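Local coordinates for oligoribonuclease (Colwellia psychrerythraea, PDB 6A4D), which probably degrades short RNA oligonucleotides as an exonuclease of the RNase H-like clan, and here binds the nucleotide analogue thymidine 5'-p-nitrophenyl phosphate, at residues Val27-Ile31 against Leu74-Cys78. The protein carries 1 engineered substitution. Coordinates in Å, arbitrary orientation, origin at the centre of the assembly. Residue numbers count along the deposited sequence, not the author numbering.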
loop_
_atom_site.group_PDB
_atom_site.type_symbol
_atom_site.label_atom_id
_atom_site.label_comp_id
_atom_site.label_asym_id
_atom_site.label_seq_id
_atom_site.Cartn_x
_atom_site.Cartn_y
_atom_site.Cartn_z
ATOM N N VAL A 27 18.057 -5.629 -1.308
ATOM C CA VAL A 27 17.869 -6.693 -0.331
ATOM C C VAL A 27 17.593 -6.077 1.031
ATOM O O VAL A 27 17.795 -4.879 1.237
ATOM C CB VAL A 27 19.130 -7.601 -0.199
ATOM C CG1 VAL A 27 19.362 -8.343 -1.479
ATOM C CG2 VAL A 27 20.370 -6.829 0.176
ATOM N N ILE A 28 17.129 -6.909 1.954
ATOM C CA ILE A 28 16.702 -6.443 3.263
ATOM C C ILE A 28 17.863 -6.435 4.244
ATOM O O ILE A 28 18.582 -7.456 4.377
ATOM C CB ILE A 28 15.601 -7.353 3.833
ATOM C CG1 ILE A 28 14.408 -7.352 2.908
ATOM C CG2 ILE A 28 15.236 -6.914 5.244
ATOM C CD1 ILE A 28 13.429 -8.423 3.299
ATOM N N LEU A 29 18.015 -5.316 4.962
ATOM C CA LEU A 29 19.051 -5.205 6.016
ATOM C C LEU A 29 18.577 -5.409 7.447
ATOM O O LEU A 29 19.346 -5.873 8.292
ATOM C CB LEU A 29 19.771 -3.863 5.889
ATOM C CG LEU A 29 20.523 -3.728 4.568
ATOM C CD1 LEU A 29 21.182 -2.374 4.513
ATOM C CD2 LEU A 29 21.547 -4.852 4.414
ATOM N N GLU A 30 17.315 -5.092 7.718
ATOM C CA GLU A 30 16.795 -5.139 9.085
ATOM C C GLU A 30 15.307 -5.353 9.062
ATOM O O GLU A 30 14.639 -4.875 8.147
ATOM C CB GLU A 30 17.066 -3.813 9.801
ATOM C CG GLU A 30 17.061 -3.887 11.320
ATOM C CD GLU A 30 17.084 -2.505 11.986
ATOM O OE1 GLU A 30 16.806 -1.473 11.341
ATOM O OE2 GLU A 30 17.364 -2.450 13.193
ATOM N N ILE A 31 14.809 -6.044 10.080
ATOM C CA ILE A 31 13.393 -6.182 10.313
ATOM C C ILE A 31 13.066 -6.019 11.823
ATOM O O ILE A 31 13.773 -6.507 12.698
ATOM C CB ILE A 31 12.868 -7.525 9.706
ATOM C CG1 ILE A 31 11.361 -7.676 9.932
ATOM C CG2 ILE A 31 13.585 -8.764 10.256
ATOM C CD1 ILE A 31 10.750 -8.728 9.037
ATOM N N LEU A 74 23.886 0.534 11.435
ATOM C CA LEU A 74 23.142 -0.633 10.938
ATOM C C LEU A 74 24.133 -1.431 10.109
ATOM O O LEU A 74 24.335 -2.623 10.367
ATOM C CB LEU A 74 21.934 -0.234 10.082
ATOM C CG LEU A 74 21.135 -1.325 9.346
ATOM C CD1 LEU A 74 20.677 -2.434 10.282
ATOM C CD2 LEU A 74 19.919 -0.710 8.663
ATOM N N THR A 75 24.773 -0.736 9.161
ATOM C CA THR A 75 25.881 -1.280 8.391
ATOM C C THR A 75 26.834 -2.120 9.211
ATOM O O THR A 75 27.234 -3.204 8.768
ATOM C CB THR A 75 26.702 -0.204 7.706
ATOM O OG1 THR A 75 25.839 0.613 6.925
ATOM C CG2 THR A 75 27.739 -0.849 6.776
ATOM N N GLN A 76 27.160 -1.642 10.407
ATOM C CA GLN A 76 28.088 -2.348 11.269
ATOM C C GLN A 76 27.431 -3.580 11.859
ATOM O O GLN A 76 28.040 -4.669 11.859
ATOM C CB GLN A 76 28.633 -1.429 12.388
ATOM C CG GLN A 76 29.518 -2.112 13.449
ATOM C CD GLN A 76 30.670 -2.960 12.877
ATOM O OE1 GLN A 76 31.206 -2.694 11.797
ATOM N NE2 GLN A 76 31.051 -3.987 13.619
ATOM N N ARG A 77 26.208 -3.411 12.381
ATOM C CA ARG A 77 25.451 -4.572 12.882
ATOM C C ARG A 77 25.240 -5.659 11.817
ATOM O O ARG A 77 25.140 -6.819 12.155
ATOM C CB ARG A 77 24.111 -4.157 13.482
ATOM C CG ARG A 77 24.237 -3.642 14.900
ATOM C CD ARG A 77 23.089 -2.678 15.177
ATOM N NE ARG A 77 21.882 -3.472 15.180
ATOM C CZ ARG A 77 20.720 -3.170 14.611
ATOM N NH1 ARG A 77 20.549 -2.019 13.978
ATOM N NH2 ARG A 77 19.713 -4.056 14.690
ATOM N N CYS A 78 25.179 -5.263 10.554
ATOM C CA CYS A 78 24.991 -6.187 9.456
ATOM C C CYS A 78 26.300 -6.995 9.214
ATOM O O CYS A 78 26.247 -8.231 9.082
ATOM C CB CYS A 78 24.433 -5.469 8.199
ATOM S SG CYS A 78 22.647 -5.012 8.309
#
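Strand residues 28-31 and helix 74-78 cross almost at right angles. Their axes make an angle of 98° and approach to 9.0 Å. The closest CA atoms are those of Leu29 and Cys78, 6.9 Å apart. Leu29 and Glu30 form a classic beta bulge opposite Glu17 of strand 11-18. Leu29 has a helix-like psi of -29°, so two consecutive side chains point toward the helix. Ile28 and Ile31 instead touch Leu16. In this RNase H-like exonuclease fold the contact seats the short helix 74-80 on strand 28-36, which lies between strands 42-50 and 11-18 of the mixed sheet. Leu29 CB packs 3.9 Å from Cys78 SG and 4.2 Å from Leu74 CD2. Leu29 O lies 3.4 Å from Cys78 SG. Leu74 CD1 is 3.9 Å from Glu30 CB, so the leucine packs on the aliphatic part of the Glu30 side chain. Beside it, Glu30 and Arg77 form a salt bridge. Arg77 NH2 donates to Glu30 OE2 at 3.2 Å, and a weak hydrogen bond runs from Arg77 NH1 to Glu30 OE2 at 3.3 Å. The side chain of Leu74 also touches Glu17 and His69, two residues of the ligand pocket, and lies about 6 Å from the bound nucleotide analogue.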